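LacI family transcription regulator (PDB 4O5A) probably binds operator DNA through an N-terminal helix-turn-helix and regulates transcription in response to a small molecule held by its periplasmic-binding-protein-like core. Local coordinates at residues 115-120 and 142-147; 177-182 and 211-216; 299-304 and 333-338. One frame throughout, in Å; residues are numbered along the deposited sequence.

Overall arrangement
The modelled core has the two-subdomain plan of periplasmic-binding-protein-like regulators, each subdomain an alpha/beta unit with its own sheet. Contact 1 lies in the N-terminal subdomain, pairing two helices at the surface; contacts 2 and 3 belong to the C-terminal one. The centre of contact 1 is about 31 Å from that of contact 2 and about 33 Å from that of contact 3. Contacts 2 and 3, with centres about 15 Å apart, touch where Met182 and Thr181 meet Leu300 and Leu334. As the order of helices and strands indicates, both strands of contact 3 adjoin chain passages between the two sheets, after 298-301 and before 333-335. In relatives the effector binds in the cleft between subdomains.

Contact 1 (115-120 and 142-147)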
ATOM      1  N   ASP A 115      12.597  -8.930 -18.938  1.00 68.66           N
ATOM      2  CA  ASP A 115      13.905  -9.571 -18.801  1.00 64.39           C
ATOM      3  C   ASP A 115      14.870  -8.683 -18.015  1.00 62.29           C
ATOM      4  O   ASP A 115      16.052  -9.004 -17.868  1.00 55.16           O
ATOM      5  CB  ASP A 115      14.489  -9.902 -20.180  1.00 64.13           C
ATOM      6  N   ASP A 116      14.349  -7.562 -17.519  1.00 60.77           N
ATOM      7  CA  ASP A 116      15.123  -6.582 -16.761  1.00 55.74           C
ATOM      8  C   ASP A 116      15.576  -7.157 -15.419  1.00 47.57           C
ATOM      9  O   ASP A 116      16.712  -6.928 -14.984  1.00 42.51           O
ATOM     10  CB  ASP A 116      14.265  -5.329 -16.530  1.00 62.00           C
ATOM     11  CG  ASP A 116      15.092  -4.079 -16.263  1.00 68.92           C
ATOM     12  OD1 ASP A 116      16.324  -4.188 -16.091  1.00 70.08           O
ATOM     13  OD2 ASP A 116      14.497  -2.978 -16.218  1.00 69.24           O
ATOM     14  N   GLU A 117      14.695  -7.898 -14.751  1.00 40.70           N
ATOM     15  CA  GLU A 117      15.050  -8.456 -13.455  1.00 34.72           C
ATOM     16  C   GLU A 117      16.249  -9.397 -13.547  1.00 35.84           C
ATOM     17  O   GLU A 117      17.197  -9.276 -12.764  1.00 37.82           O
ATOM     18  CB  GLU A 117      13.870  -9.167 -12.780  1.00 42.65           C
ATOM     19  CG  GLU A 117      14.293  -9.885 -11.502  1.00 49.45           C
ATOM     20  CD  GLU A 117      13.127 -10.296 -10.624  1.00 56.06           C
ATOM     21  OE1 GLU A 117      11.968 -10.145 -11.067  1.00 51.39           O
ATOM     22  OE2 GLU A 117      13.375 -10.770  -9.488  1.00 60.13           O
ATOM     23  N   VAL A 118      16.209 -10.322 -14.502  1.00 37.15           N
ATOM     24  CA  VAL A 118      17.311 -11.263 -14.674  1.00 40.67           C
ATOM     25  C   VAL A 118      18.634 -10.520 -14.873  1.00 36.70           C
ATOM     26  O   VAL A 118      19.642 -10.854 -14.253  1.00 36.87           O
ATOM     27  CB  VAL A 118      17.041 -12.253 -15.822  1.00 42.19           C
ATOM     28  CG1 VAL A 118      18.258 -13.121 -16.087  1.00 45.58           C
ATOM     29  CG2 VAL A 118      15.857 -13.128 -15.471  1.00 41.85           C
ATOM     30  N   SER A 119      18.615  -9.480 -15.701  1.00 42.19           N
ATOM     31  CA  SER A 119      19.819  -8.692 -15.950  1.00 41.90           C
ATOM     32  C   SER A 119      20.379  -8.044 -14.679  1.00 38.45           C
ATOM     33  O   SER A 119      21.583  -8.069 -14.442  1.00 39.57           O
ATOM     34  CB  SER A 119      19.552  -7.640 -17.025  1.00 47.21           C
ATOM     35  OG  SER A 119      20.714  -6.880 -17.276  1.00 53.78           O
ATOM     36  N   ILE A 120      19.506  -7.481 -13.851  1.00 35.47           N
ATOM     37  CA  ILE A 120      19.948  -6.873 -12.601  1.00 29.41           C
ATOM     38  C   ILE A 120      20.541  -7.924 -11.662  1.00 33.08           C
ATOM     39  O   ILE A 120      21.587  -7.705 -11.047  1.00 34.39           O
ATOM     40  CB  ILE A 120      18.792  -6.126 -11.908  1.00 30.67           C
ATOM     41  CG1 ILE A 120      18.347  -4.941 -12.772  1.00 38.67           C
ATOM     42  CG2 ILE A 120      19.205  -5.666 -10.514  1.00 32.29           C
ATOM     43  CD1 ILE A 120      17.017  -4.330 -12.359  1.00 42.93           C
ATOM     44  N   ASP A 142       9.969 -20.088 -14.197  1.00 56.23           N
ATOM     45  CA  ASP A 142      10.618 -18.793 -13.996  1.00 56.75           C
ATOM     46  C   ASP A 142      12.104 -18.867 -14.354  1.00 54.64           C
ATOM     47  O   ASP A 142      12.815 -19.755 -13.877  1.00 55.49           O
ATOM     48  CB  ASP A 142      10.438 -18.352 -12.539  1.00 52.86           C
ATOM     49  CG  ASP A 142      10.632 -16.861 -12.345  1.00 53.83           C
ATOM     50  OD1 ASP A 142      11.692 -16.333 -12.746  1.00 51.39           O
ATOM     51  OD2 ASP A 142       9.718 -16.215 -11.788  1.00 57.62           O
ATOM     52  N   PRO A 143      12.579 -17.943 -15.209  1.00 58.33           N
ATOM     53  CA  PRO A 143      13.991 -17.937 -15.620  1.00 58.71           C
ATOM     54  C   PRO A 143      14.948 -17.637 -14.465  1.00 52.71           C
ATOM     55  O   PRO A 143      16.160 -17.751 -14.633  1.00 55.59           O
ATOM     56  CB  PRO A 143      14.052 -16.811 -16.659  1.00 59.11           C
ATOM     57  CG  PRO A 143      12.884 -15.927 -16.340  1.00 58.81           C
ATOM     58  CD  PRO A 143      11.810 -16.872 -15.870  1.00 60.33           C
ATOM     59  N   ARG A 144      14.412 -17.257 -13.311  1.00 50.41           N
ATOM     60  CA  ARG A 144      15.246 -16.956 -12.153  1.00 46.21           C
ATOM     61  C   ARG A 144      15.719 -18.213 -11.418  1.00 48.50           C
ATOM     62  O   ARG A 144      16.805 -18.222 -10.840  1.00 45.40           O
ATOM     63  CB  ARG A 144      14.514 -16.020 -11.193  1.00 41.60           C
ATOM     64  CG  ARG A 144      14.291 -14.621 -11.746  1.00 46.75           C
ATOM     65  CD  ARG A 144      13.455 -13.775 -10.803  1.00 44.71           C
ATOM     66  NE  ARG A 144      12.075 -14.247 -10.727  1.00 41.69           N
ATOM     67  CZ  ARG A 144      11.197 -13.853  -9.809  1.00 38.96           C
ATOM     68  NH1 ARG A 144      11.549 -12.971  -8.882  1.00 35.30           N
ATOM     69  NH2 ARG A 144       9.966 -14.347  -9.820  1.00 40.37           N
ATOM     70  N   ILE A 145      14.910 -19.271 -11.446  1.00 47.22           N
ATOM     71  CA  ILE A 145      15.289 -20.522 -10.800  1.00 47.04           C
ATOM     72  C   ILE A 145      16.565 -21.059 -11.436  1.00 48.61           C
ATOM     73  O   ILE A 145      17.516 -21.403 -10.737  1.00 50.76           O
ATOM     74  CB  ILE A 145      14.173 -21.588 -10.892  1.00 50.21           C
ATOM     75  CG1 ILE A 145      12.854 -21.037 -10.347  1.00 50.71           C
ATOM     76  CG2 ILE A 145      14.577 -22.863 -10.158  1.00 52.91           C
ATOM     77  CD1 ILE A 145      12.943 -20.530  -8.919  1.00 52.70           C
ATOM     78  N   GLU A 146      16.587 -21.104 -12.765  1.00 48.53           N
ATOM     79  CA  GLU A 146      17.754 -21.578 -13.501  1.00 52.27           C
ATOM     80  C   GLU A 146      18.983 -20.716 -13.226  1.00 52.75           C
ATOM     81  O   GLU A 146      20.096 -21.230 -13.113  1.00 55.92           O
ATOM     82  CB  GLU A 146      17.468 -21.627 -15.006  1.00 52.92           C
ATOM     83  N   LEU A 147      18.777 -19.405 -13.124  1.00 48.82           N
ATOM     84  CA  LEU A 147      19.856 -18.473 -12.811  1.00 45.31           C
ATOM     85  C   LEU A 147      20.463 -18.795 -11.448  1.00 46.31           C
ATOM     86  O   LEU A 147      21.685 -18.881 -11.310  1.00 49.39           O
ATOM     87  CB  LEU A 147      19.349 -17.023 -12.847  1.00 37.12           C
ATOM     88  CG  LEU A 147      20.324 -15.910 -12.448  1.00 41.00           C
ATOM     89  CD1 LEU A 147      21.542 -15.903 -13.358  1.00 43.87           C
ATOM     90  CD2 LEU A 147      19.649 -14.544 -12.468  1.00 41.31           C
TER
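A salt-bridge network of Glu117, Arg144 and Asp142 ties together the first turns of helices 116-127 and 143-149, neighbours in the N-terminal alpha/beta subdomain. The two short axes run almost parallel, 16° apart, with a closest approach of 10.6 Å, a spacing that long side chains can bridge. Arg144 is the middle member. Its chain bends at chi3 (-69°), which turns NE back toward Asp142, and the guanidinium then grips that carboxylate side-on: Arg144 NE donates to Asp142 OD1, and Arg144 NH2 to Asp142 OD2 at 2.7 Å, both acceptors lying close to the guanidinium plane. Asp142 is also the N-cap of its helix, for OD1 takes the backbone N of Arg144 at 2.9 Å on its anti side. An aspartate suits this place because one short acid can serve the helix end and the arginine together. The remaining nitrogen, Arg144 NH1, reaches across to Glu117 OE2 at 2.9 Å. This bond is bent (135° at the hydrogen) and meets OE2 from above the carboxylate plane; the extended glutamate crosses the arginine at about a right angle. Beside the charges lies an apolar strip: Val118 sends CG2 to Pro143 CG at 4.2 Å and CG1 to Leu147 CD2 at 4.1 Å, so a branched residue fills both directions. Arg144 NH2 also donates to Leu136 O, just past strand 132-135, and Leu147 packs farther along helix 116-127 on Leu121 and Ile125. Glu117 itself leans on Val74 of strand 70-76 and Ser111 of strand 105-111.

Contact 2 (177-182 and 211-216); sequences AASGTM and AAFSEI
Ser179 against Phe213 and Gly180 against Ile216 make this a buried helix-helix packing contact in the C-terminal alpha/beta subdomain, between helices 175-188 and 206-219. The short axes approach to 9.1 Å at a crossing angle of -41°, and small residues permit the fit. Ser179 packs obliquely against CD1 and CE1 of the ring, its CB 3.5 Å from Phe213 CE1. Ser179 OG is 3.4 Å from Phe213 CE1, yet it lies anti to the carbonyl carbon (chi1 -62°), which lets it turn back to a hydrogen bond with Asp175 O, so a serine can sit in this apolar seam. Ser179 CB also meets Ala212 CB at 3.8 Å. At Gly180, one residue after Ser179, Ile216 CD1 comes to 3.5 Å from CA; a CB there would itself lie only 3.6 Å from that Ile216 CD1, so the bare backbone lets the isoleucine press close. Selenomethionine Met182 brings CE to the edge of the ring, 4.3 Å from Phe213 CZ. The ring also makes a cation-pi contact with Arg196. An alanine in place of Phe213 would probably open a gap beside Ser179 and Met182 and cost Arg196 this cation-pi contact. Phe213 also packs on Ile254 of strand 252-255 and Trp284 of strand 280-284, while Met182 reaches Leu300 of strand 298-301, which places the seam directly upon the sheet.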
ATOM      1  N   ALA A 177      -4.459 -24.934   1.402  1.00 22.36           N
ATOM      2  CA  ALA A 177      -5.006 -24.891   2.764  1.00 22.01           C
ATOM      3  C   ALA A 177      -5.973 -23.727   2.937  1.00 27.80           C
ATOM      4  O   ALA A 177      -7.097 -23.895   3.413  1.00 24.26           O
ATOM      5  CB  ALA A 177      -3.883 -24.802   3.806  1.00 23.56           C
ATOM      6  N   ALA A 178      -5.516 -22.531   2.579  1.00 21.06           N
ATOM      7  CA  ALA A 178      -6.359 -21.343   2.660  1.00 22.87           C
ATOM      8  C   ALA A 178      -7.665 -21.512   1.873  1.00 22.43           C
ATOM      9  O   ALA A 178      -8.733 -21.077   2.322  1.00 21.57           O
ATOM     10  CB  ALA A 178      -5.587 -20.133   2.165  1.00 24.78           C
ATOM     11  N   SER A 179      -7.576 -22.131   0.699  1.00 15.49           N
ATOM     12  CA  SER A 179      -8.754 -22.371  -0.132  1.00 18.24           C
ATOM     13  C   SER A 179      -9.774 -23.197   0.640  1.00 24.65           C
ATOM     14  O   SER A 179     -10.964 -22.870   0.656  1.00 20.54           O
ATOM     15  CB  SER A 179      -8.383 -23.110  -1.421  1.00 21.18           C
ATOM     16  OG  SER A 179      -7.492 -22.346  -2.219  1.00 23.15           O
ATOM     17  N   GLY A 180      -9.299 -24.254   1.289  1.00 21.77           N
ATOM     18  CA  GLY A 180     -10.153 -25.103   2.105  1.00 20.15           C
ATOM     19  C   GLY A 180     -10.814 -24.355   3.243  1.00 22.74           C
ATOM     20  O   GLY A 180     -12.003 -24.536   3.508  1.00 20.86           O
ATOM     21  N   THR A 181     -10.054 -23.495   3.912  1.00 19.65           N
ATOM     22  CA  THR A 181     -10.593 -22.759   5.046  1.00 18.70           C
ATOM     23  C   THR A 181     -11.748 -21.855   4.593  1.00 17.26           C
ATOM     24  O   THR A 181     -12.784 -21.785   5.261  1.00 19.84           O
ATOM     25  CB  THR A 181      -9.501 -21.921   5.739  1.00 23.53           C
ATOM     26  OG1 THR A 181      -8.500 -22.806   6.272  1.00 23.09           O
ATOM     27  CG2 THR A 181     -10.100 -21.116   6.875  1.00 27.03           C
HETATM   28  N   MSE A 182     -11.573 -21.183   3.458  1.00 18.63           N
HETATM   29  CA  MSE A 182     -12.602 -20.283   2.934  1.00 13.64           C
HETATM   30  C   MSE A 182     -13.826 -21.059   2.464  1.00 20.69           C
HETATM   31  O   MSE A 182     -14.963 -20.687   2.755  1.00 20.47           O
HETATM   32  CB  MSE A 182     -12.042 -19.443   1.798  1.00 16.00           C
HETATM   33  CG  MSE A 182     -11.100 -18.360   2.289  1.00 20.25           C
HETATM   34 SE   MSE A 182     -10.517 -17.267   0.801  0.55 20.99          SE
HETATM   35  CE  MSE A 182      -9.273 -18.493   0.014  1.00 18.59           C
ATOM     36  N   ALA A 211      -6.882 -25.627  -8.825  1.00 25.57           N
ATOM     37  CA  ALA A 211      -6.964 -27.054  -8.535  1.00 31.47           C
ATOM     38  C   ALA A 211      -7.598 -27.306  -7.167  1.00 31.64           C
ATOM     39  O   ALA A 211      -8.430 -28.203  -7.012  1.00 25.91           O
ATOM     40  CB  ALA A 211      -5.590 -27.713  -8.626  1.00 31.93           C
ATOM     41  N   ALA A 212      -7.197 -26.516  -6.176  1.00 26.11           N
ATOM     42  CA  ALA A 212      -7.756 -26.632  -4.837  1.00 25.91           C
ATOM     43  C   ALA A 212      -9.248 -26.303  -4.814  1.00 21.69           C
ATOM     44  O   ALA A 212     -10.037 -27.054  -4.238  1.00 22.52           O
ATOM     45  CB  ALA A 212      -6.991 -25.751  -3.847  1.00 22.34           C
ATOM     46  N   PHE A 213      -9.635 -25.193  -5.430  1.00 25.13           N
ATOM     47  CA  PHE A 213     -11.048 -24.830  -5.483  1.00 22.95           C
ATOM     48  C   PHE A 213     -11.894 -25.867  -6.216  1.00 22.27           C
ATOM     49  O   PHE A 213     -12.975 -26.229  -5.760  1.00 22.95           O
ATOM     50  CB  PHE A 213     -11.242 -23.426  -6.080  1.00 19.27           C
ATOM     51  CG  PHE A 213     -11.348 -22.357  -5.035  1.00 20.32           C
ATOM     52  CD1 PHE A 213     -10.219 -21.901  -4.378  1.00 21.85           C
ATOM     53  CD2 PHE A 213     -12.583 -21.846  -4.667  1.00 24.65           C
ATOM     54  CE1 PHE A 213     -10.313 -20.933  -3.389  1.00 26.76           C
ATOM     55  CE2 PHE A 213     -12.684 -20.883  -3.669  1.00 27.43           C
ATOM     56  CZ  PHE A 213     -11.543 -20.424  -3.036  1.00 27.29           C
ATOM     57  N   SER A 214     -11.403 -26.351  -7.347  1.00 23.22           N
ATOM     58  CA  SER A 214     -12.138 -27.357  -8.096  1.00 28.14           C
ATOM     59  C   SER A 214     -12.307 -28.640  -7.294  1.00 29.10           C
ATOM     60  O   SER A 214     -13.398 -29.204  -7.255  1.00 27.69           O
ATOM     61  CB  SER A 214     -11.458 -27.648  -9.434  1.00 33.36           C
ATOM     62  OG  SER A 214     -11.464 -26.490 -10.247  1.00 34.96           O
ATOM     63  N   GLU A 215     -11.245 -29.112  -6.649  1.00 21.72           N
ATOM     64  CA  GLU A 215     -11.340 -30.378  -5.930  1.00 27.04           C
ATOM     65  C   GLU A 215     -12.278 -30.289  -4.731  1.00 25.48           C
ATOM     66  O   GLU A 215     -13.134 -31.158  -4.528  1.00 25.18           O
ATOM     67  CB  GLU A 215      -9.970 -30.855  -5.457  1.00 36.78           C
ATOM     68  CG  GLU A 215     -10.060 -32.096  -4.575  1.00 45.81           C
ATOM     69  CD  GLU A 215      -8.740 -32.469  -3.934  1.00 57.43           C
ATOM     70  OE1 GLU A 215      -8.455 -31.963  -2.825  1.00 58.55           O
ATOM     71  OE2 GLU A 215      -7.996 -33.272  -4.538  1.00 60.84           O
ATOM     72  N   ILE A 216     -12.102 -29.249  -3.923  1.00 25.59           N
ATOM     73  CA  ILE A 216     -12.871 -29.117  -2.693  1.00 29.15           C
ATOM     74  C   ILE A 216     -14.345 -28.875  -2.987  1.00 30.01           C
ATOM     75  O   ILE A 216     -15.206 -29.533  -2.406  1.00 26.25           O
ATOM     76  CB  ILE A 216     -12.320 -27.999  -1.810  1.00 25.64           C
ATOM     77  CG1 ILE A 216     -10.901 -28.352  -1.364  1.00 31.10           C
ATOM     78  CG2 ILE A 216     -13.208 -27.774  -0.599  1.00 26.19           C
ATOM     79  CD1 ILE A 216     -10.176 -27.192  -0.725  1.00 30.63           C
TER

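Contact 3 (299-304 and 333-338)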
ATOM      1  N   ALA A 299     -12.187 -11.779   5.556  1.00 17.29           N
ATOM      2  CA  ALA A 299     -10.937 -11.826   4.803  1.00 14.32           C
ATOM      3  C   ALA A 299     -10.044 -12.974   5.250  1.00 15.92           C
ATOM      4  O   ALA A 299      -9.977 -13.282   6.428  1.00 18.71           O
ATOM      5  CB  ALA A 299     -10.178 -10.543   4.975  1.00 16.09           C
ATOM      6  N   LEU A 300      -9.338 -13.550   4.287  1.00 16.36           N
ATOM      7  CA  LEU A 300      -8.284 -14.518   4.574  1.00 18.09           C
ATOM      8  C   LEU A 300      -7.041 -13.666   4.760  1.00 17.88           C
ATOM      9  O   LEU A 300      -6.572 -13.018   3.817  1.00 21.68           O
ATOM     10  CB  LEU A 300      -8.151 -15.482   3.393  1.00 21.40           C
ATOM     11  CG  LEU A 300      -7.366 -16.780   3.583  1.00 23.90           C
ATOM     12  CD1 LEU A 300      -5.901 -16.480   3.818  1.00 25.85           C
ATOM     13  CD2 LEU A 300      -7.952 -17.605   4.731  1.00 22.74           C
ATOM     14  N   SER A 301      -6.536 -13.621   5.987  1.00 18.83           N
ATOM     15  CA  SER A 301      -5.458 -12.708   6.331  1.00 18.65           C
ATOM     16  C   SER A 301      -4.146 -13.477   6.418  1.00 24.52           C
ATOM     17  O   SER A 301      -4.054 -14.443   7.158  1.00 24.22           O
ATOM     18  CB  SER A 301      -5.751 -12.062   7.687  1.00 25.19           C
ATOM     19  OG  SER A 301      -4.661 -11.254   8.115  1.00 26.79           O
ATOM     20  N   ARG A 302      -3.146 -13.051   5.651  1.00 22.97           N
ATOM     21  CA  ARG A 302      -1.804 -13.636   5.752  1.00 30.55           C
ATOM     22  C   ARG A 302      -0.984 -12.784   6.702  1.00 25.83           C
ATOM     23  O   ARG A 302      -1.136 -11.561   6.745  1.00 24.29           O
ATOM     24  CB  ARG A 302      -1.113 -13.687   4.384  1.00 33.11           C
ATOM     25  CG  ARG A 302      -1.336 -14.977   3.606  1.00 51.56           C
ATOM     26  CD  ARG A 302      -0.632 -14.954   2.240  1.00 59.85           C
ATOM     27  NE  ARG A 302       0.823 -14.831   2.341  1.00 63.70           N
ATOM     28  CZ  ARG A 302       1.530 -13.852   1.783  1.00 67.60           C
ATOM     29  NH1 ARG A 302       0.915 -12.912   1.078  1.00 70.42           N
ATOM     30  NH2 ARG A 302       2.850 -13.814   1.928  1.00 65.88           N
ATOM     31  N   ASN A 303      -0.119 -13.424   7.473  1.00 29.54           N
ATOM     32  CA  ASN A 303       0.718 -12.694   8.402  1.00 30.88           C
ATOM     33  C   ASN A 303       1.972 -12.237   7.663  1.00 27.81           C
ATOM     34  O   ASN A 303       3.035 -12.847   7.793  1.00 24.98           O
ATOM     35  CB  ASN A 303       1.082 -13.577   9.596  1.00 31.52           C
ATOM     36  CG  ASN A 303       1.755 -12.804  10.714  1.00 34.80           C
ATOM     37  OD1 ASN A 303       2.212 -11.667  10.527  1.00 30.77           O
ATOM     38  ND2 ASN A 303       1.839 -13.428  11.886  1.00 40.59           N
ATOM     39  N   ILE A 304       1.829 -11.170   6.879  1.00 25.02           N
ATOM     40  CA  ILE A 304       2.906 -10.700   6.013  1.00 25.18           C
ATOM     41  C   ILE A 304       4.087 -10.135   6.788  1.00 26.58           C
ATOM     42  O   ILE A 304       5.235 -10.312   6.385  1.00 23.46           O
ATOM     43  CB  ILE A 304       2.398  -9.622   5.058  1.00 24.30           C
ATOM     44  CG1 ILE A 304       1.195 -10.155   4.278  1.00 32.12           C
ATOM     45  CG2 ILE A 304       3.511  -9.207   4.097  1.00 22.42           C
ATOM     46  CD1 ILE A 304       0.363  -9.051   3.627  1.00 36.12           C
ATOM     47  N   GLU A 333      -5.124 -16.643   8.814  1.00 23.34           N
ATOM     48  CA  GLU A 333      -6.302 -16.669   9.678  1.00 21.70           C
ATOM     49  C   GLU A 333      -7.492 -16.158   8.875  1.00 20.73           C
ATOM     50  O   GLU A 333      -7.376 -15.154   8.182  1.00 23.80           O
ATOM     51  CB  GLU A 333      -6.052 -15.760  10.888  1.00 33.58           C
ATOM     52  CG  GLU A 333      -7.229 -15.536  11.838  1.00 39.68           C
ATOM     53  CD  GLU A 333      -6.944 -14.411  12.837  1.00 57.03           C
ATOM     54  OE1 GLU A 333      -5.843 -13.816  12.765  1.00 60.31           O
ATOM     55  OE2 GLU A 333      -7.816 -14.110  13.682  1.00 66.02           O
ATOM     56  N   LEU A 334      -8.629 -16.843   8.952  1.00 20.80           N
ATOM     57  CA  LEU A 334      -9.828 -16.289   8.326  1.00 22.06           C
ATOM     58  C   LEU A 334     -10.472 -15.382   9.358  1.00 22.28           C
ATOM     59  O   LEU A 334     -10.920 -15.854  10.416  1.00 25.60           O
ATOM     60  CB  LEU A 334     -10.813 -17.400   7.942  1.00 22.07           C
ATOM     61  CG  LEU A 334     -12.091 -16.903   7.252  1.00 23.48           C
ATOM     62  CD1 LEU A 334     -11.764 -16.211   5.934  1.00 21.97           C
ATOM     63  CD2 LEU A 334     -13.050 -18.061   7.032  1.00 34.31           C
ATOM     64  N   ILE A 335     -10.481 -14.085   9.084  1.00 21.83           N
ATOM     65  CA  ILE A 335     -11.118 -13.131   9.975  1.00 21.51           C
ATOM     66  C   ILE A 335     -12.561 -12.937   9.551  1.00 20.79           C
ATOM     67  O   ILE A 335     -12.838 -12.316   8.530  1.00 18.02           O
ATOM     68  CB  ILE A 335     -10.392 -11.786   9.951  1.00 21.63           C
ATOM     69  CG1 ILE A 335      -8.920 -12.001  10.312  1.00 27.84           C
ATOM     70  CG2 ILE A 335     -11.064 -10.806  10.907  1.00 24.22           C
ATOM     71  CD1 ILE A 335      -8.085 -10.749  10.217  1.00 30.83           C
ATOM     72  N   GLU A 336     -13.472 -13.465  10.359  1.00 22.52           N
ATOM     73  CA  GLU A 336     -14.897 -13.421  10.040  0.57 23.89           C
ATOM     74  C   GLU A 336     -15.490 -12.061  10.352  1.00 22.35           C
ATOM     75  O   GLU A 336     -15.403 -11.566  11.483  1.00 22.73           O
ATOM     76  CB  GLU A 336     -15.657 -14.501  10.808  0.57 23.82           C
ATOM     77  CG  GLU A 336     -15.310 -15.915  10.392  0.57 27.31           C
ATOM     78  CD  GLU A 336     -15.995 -16.958  11.258  0.57 31.48           C
ATOM     79  OE1 GLU A 336     -17.218 -16.835  11.502  0.57 36.47           O
ATOM     80  OE2 GLU A 336     -15.305 -17.900  11.702  0.57 39.14           O
ATOM     81  N   ARG A 337     -16.090 -11.454   9.337  1.00 21.15           N
ATOM     82  CA  ARG A 337     -16.727 -10.154   9.488  1.00 22.61           C
ATOM     83  C   ARG A 337     -18.169 -10.236   8.992  1.00 24.00           C
ATOM     84  O   ARG A 337     -18.703 -11.322   8.754  1.00 23.77           O
ATOM     85  CB  ARG A 337     -15.916  -9.056   8.763  1.00 18.25           C
ATOM     86  CG  ARG A 337     -14.460  -8.941   9.263  1.00 16.36           C
ATOM     87  CD  ARG A 337     -13.809  -7.603   8.940  1.00 19.44           C
ATOM     88  NE  ARG A 337     -12.435  -7.514   9.466  1.00 20.83           N
ATOM     89  CZ  ARG A 337     -11.326  -7.722   8.756  1.00 18.71           C
ATOM     90  NH1 ARG A 337     -11.404  -8.055   7.471  1.00 16.84           N
ATOM     91  NH2 ARG A 337     -10.128  -7.608   9.343  1.00 17.47           N
ATOM     92  N   ALA A 338     -18.794  -9.085   8.820  1.00 18.64           N
ATOM     93  CA  ALA A 338     -20.222  -9.042   8.549  1.00 20.61           C
ATOM     94  C   ALA A 338     -20.622  -9.490   7.150  1.00 21.45           C
ATOM     95  O   ALA A 338     -21.798  -9.780   6.913  1.00 26.23           O
ATOM     96  CB  ALA A 338     -20.758  -7.646   8.832  1.00 23.61           C
TER
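Ala299 O accepts the backbone N-H of Ile335 at 2.8 Å, with the donor nearly along the C=O axis, and Leu334 CA adds a longer C-H...O contact of 3.6 Å to the same oxygen. Ala299 N returns a bond to Ile335 O, making a hydrogen-bonded antiparallel pair. Ser301 and Glu333 form the next such pair, in which Ser301 N reaches Glu333 O at 2.8 Å and Glu333 N donates to Ser301 O. Leu300 and Leu334 form the non-hydrogen-bonded pair between them. Their side chains share one face of the sheet, where CD2 of Leu300 lies 4.2 Å from CD1 of Leu334. With CG anti to the backbone N (chi1 -179°) and chi2 at 62°, Leu334 also brings CD1 to 3.5 Å from Ala299 O. This face is turned to helix 175-188, where Leu334 packs on Thr181 and His185; burial against the helix suits the leucines. The other face carries Ala299, Ser301, Glu333 and Ile335. There Ile335 CD1 rests on Ser301 CB at 3.7 Å, and Ile335 CG2 sits 3.5 Å above one face of the Arg337 guanidinium, offset toward the rim. Small Ala299 lets NH1 of Arg337 come to 3.7 Å from its CB; NH1 donates to Ile297 O, and NH2 forms a salt bridge with Asp286. Strand 333-335 thus closes one edge of this chain's mixed sheet as its antiparallel member. The register rests on four backbone bonds, which use no side-chain atom, while the leucines and the arginine with its aliphatic neighbours give the two faces their different characters.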